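Local coordinates for surface presentation of antigens protein SpaO (Salmonella typhimurium, PDB 4YX1) that acts in a secretory pathway that presents on the surface the determinants Salmonella needs to enter mammalian cells, this chain being the FliN-type C-terminal domain, at residues 31-34 / 35-38. Numbering follows the deposited sequence.
Sequences SLPT and NAEL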
ATOM      1  N   SER A  31     -10.358  -9.693  -1.767  1.00 12.02           N
ATOM      2  CA  SER A  31      -9.882 -10.135  -0.468  1.00 13.33           C
ATOM      3  C   SER A  31      -8.365 -10.121  -0.442  1.00 13.18           C
ATOM      4  O   SER A  31      -7.726 -10.609  -1.364  1.00 15.03           O
ATOM      5  CB  SER A  31     -10.393 -11.538  -0.158  1.00 16.05           C
ATOM      6  OG  SER A  31     -11.805 -11.575  -0.169  1.00 18.38           O
ATOM      7  N   LEU A  32      -7.788  -9.552   0.606  1.00 11.53           N
ATOM      8  CA  LEU A  32      -6.344  -9.596   0.780  1.00 12.86           C
ATOM      9  C   LEU A  32      -5.986 -10.818   1.608  1.00 12.61           C
ATOM     10  O   LEU A  32      -6.842 -11.350   2.322  1.00 13.15           O
ATOM     11  CB  LEU A  32      -5.842  -8.317   1.441  1.00 14.90           C
ATOM     12  CG  LEU A  32      -6.104  -7.062   0.611  1.00 16.30           C
ATOM     13  CD1 LEU A  32      -5.618  -5.853   1.347  1.00 17.66           C
ATOM     14  CD2 LEU A  32      -5.420  -7.162  -0.749  1.00 18.62           C
ATOM     15  N   PRO A  33      -4.733 -11.285   1.503  1.00 13.34           N
ATOM     16  CA  PRO A  33      -4.373 -12.436   2.332  1.00 14.39           C
ATOM     17  C   PRO A  33      -4.499 -12.132   3.812  1.00 15.34           C
ATOM     18  O   PRO A  33      -4.371 -10.976   4.224  1.00 13.85           O
ATOM     19  CB  PRO A  33      -2.916 -12.699   1.954  1.00 15.43           C
ATOM     20  CG  PRO A  33      -2.799 -12.169   0.565  1.00 15.49           C
ATOM     21  CD  PRO A  33      -3.684 -10.960   0.519  1.00 14.51           C
ATOM     22  N   THR A  34      -4.767 -13.173   4.592  1.00 17.75           N
ATOM     23  CA  THR A  34      -4.771 -13.073   6.039  1.00 21.54           C
ATOM     24  C   THR A  34      -3.503 -12.368   6.515  1.00 22.33           C
ATOM     25  O   THR A  34      -2.403 -12.688   6.069  1.00 23.36           O
ATOM     26  CB  THR A  34      -4.855 -14.465   6.697  1.00 24.70           C
ATOM     27  OG1 THR A  34      -5.932 -15.214   6.116  1.00 27.02           O
ATOM     28  CG2 THR A  34      -5.064 -14.339   8.199  1.00 26.20           C
ATOM     29  N   ASN A  35      -3.664 -11.377   7.382  1.00 21.88           N
ATOM     30  CA  ASN A  35      -2.513 -10.678   7.967  1.00 23.05           C
ATOM     31  C   ASN A  35      -1.591  -9.944   6.975  1.00 18.75           C
ATOM     32  O   ASN A  35      -0.435  -9.669   7.287  1.00 15.96           O
ATOM     33  CB  ASN A  35      -1.670 -11.653   8.787  1.00 27.44           C
ATOM     34  CG  ASN A  35      -2.449 -12.294   9.914  1.00 30.11           C
ATOM     35  OD1 ASN A  35      -2.388 -13.503  10.109  1.00 31.30           O
ATOM     36  ND2 ASN A  35      -3.192 -11.483  10.662  1.00 31.41           N
ATOM     37  N   ALA A  36      -2.097  -9.604   5.797  1.00 16.08           N
ATOM     38  CA  ALA A  36      -1.404  -8.624   4.968  1.00 14.07           C
ATOM     39  C   ALA A  36      -1.138  -7.372   5.812  1.00 12.22           C
ATOM     40  O   ALA A  36      -0.094  -6.729   5.689  1.00 11.96           O
ATOM     41  CB  ALA A  36      -2.225  -8.282   3.721  1.00 15.37           C
ATOM     42  N   GLU A  37      -2.074  -7.055   6.702  1.00 12.69           N
ATOM     43  CA  GLU A  37      -1.959  -5.876   7.563  1.00 13.34           C
ATOM     44  C   GLU A  37      -0.789  -5.931   8.548  1.00 10.81           C
ATOM     45  O   GLU A  37      -0.430  -4.907   9.129  1.00 10.71           O
ATOM     46  CB  GLU A  37      -3.262  -5.666   8.346  1.00 17.48           C
ATOM     47  CG  GLU A  37      -3.501  -6.708   9.432  1.00 21.42           C
ATOM     48  CD  GLU A  37      -4.868  -6.589  10.069  1.00 25.44           C
ATOM     49  OE1 GLU A  37      -5.877  -6.866   9.379  1.00 27.61           O
ATOM     50  OE2 GLU A  37      -4.937  -6.218  11.260  1.00 27.11           O
ATOM     51  N   LEU A  38      -0.213  -7.119   8.747  1.00  9.32           N
ATOM     52  CA  LEU A  38       0.954  -7.265   9.624  1.00 10.49           C
ATOM     53  C   LEU A  38       2.263  -6.984   8.898  1.00 11.61           C
ATOM     54  O   LEU A  38       3.332  -7.024   9.499  1.00 12.75           O
ATOM     55  CB  LEU A  38       1.014  -8.673  10.220  1.00 11.29           C
ATOM     56  CG  LEU A  38      -0.203  -9.129  11.023  1.00 13.01           C
ATOM     57  CD1 LEU A  38       0.062 -10.484  11.663  1.00 13.76           C
ATOM     58  CD2 LEU A  38      -0.580  -8.101  12.082  1.00 15.55           C
TER
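Pro33 and Ala36 close a tight reverse turn. The amide N of Ala36 donates a hydrogen bond to Pro33 O, 3.1 Å away, with a fairly straight N-H...O angle of 161°. Asn35 holds the third position of the turn with positive phi (61°), as a type II turn requires. The inner side of the turn is the packed one. Ala36 CB lies 3.5 Å from Pro33 O and meets the CB of buried Leu32 at 4.3 Å. The proline ring adds a second apolar touch, with its CD 4.4 Å from Ala36 CB. Val63 of the second subunit packs on Leu32.

The corner of the turn is more open. The side chains of Thr34 and Asn35 run alongside each other there, and both are exposed. With OG1 of Thr34 set beside the backbone N (chi1 -50°), the methyl CG2 swings to the carbonyl side, toward Asn35. It rests 3.4 Å from Asn35 OD1, a van der Waals contact between a methyl and an amide oxygen. No side-chain hydrogen bond joins the pair. Thr60 of the second subunit also packs on Thr34.

Beyond the turn the chain coils into a short 3-10 segment, where Leu38 N bonds to Asn35 O at 2.9 Å. Glu37 is tied by a backbone hydrogen bond to Leu54 of strand 47-56. The whole is a type II beta turn running into a 3-10 turn, in the connection between strands 29-31 and 40-44 of this dimeric FliN C-terminal-type domain.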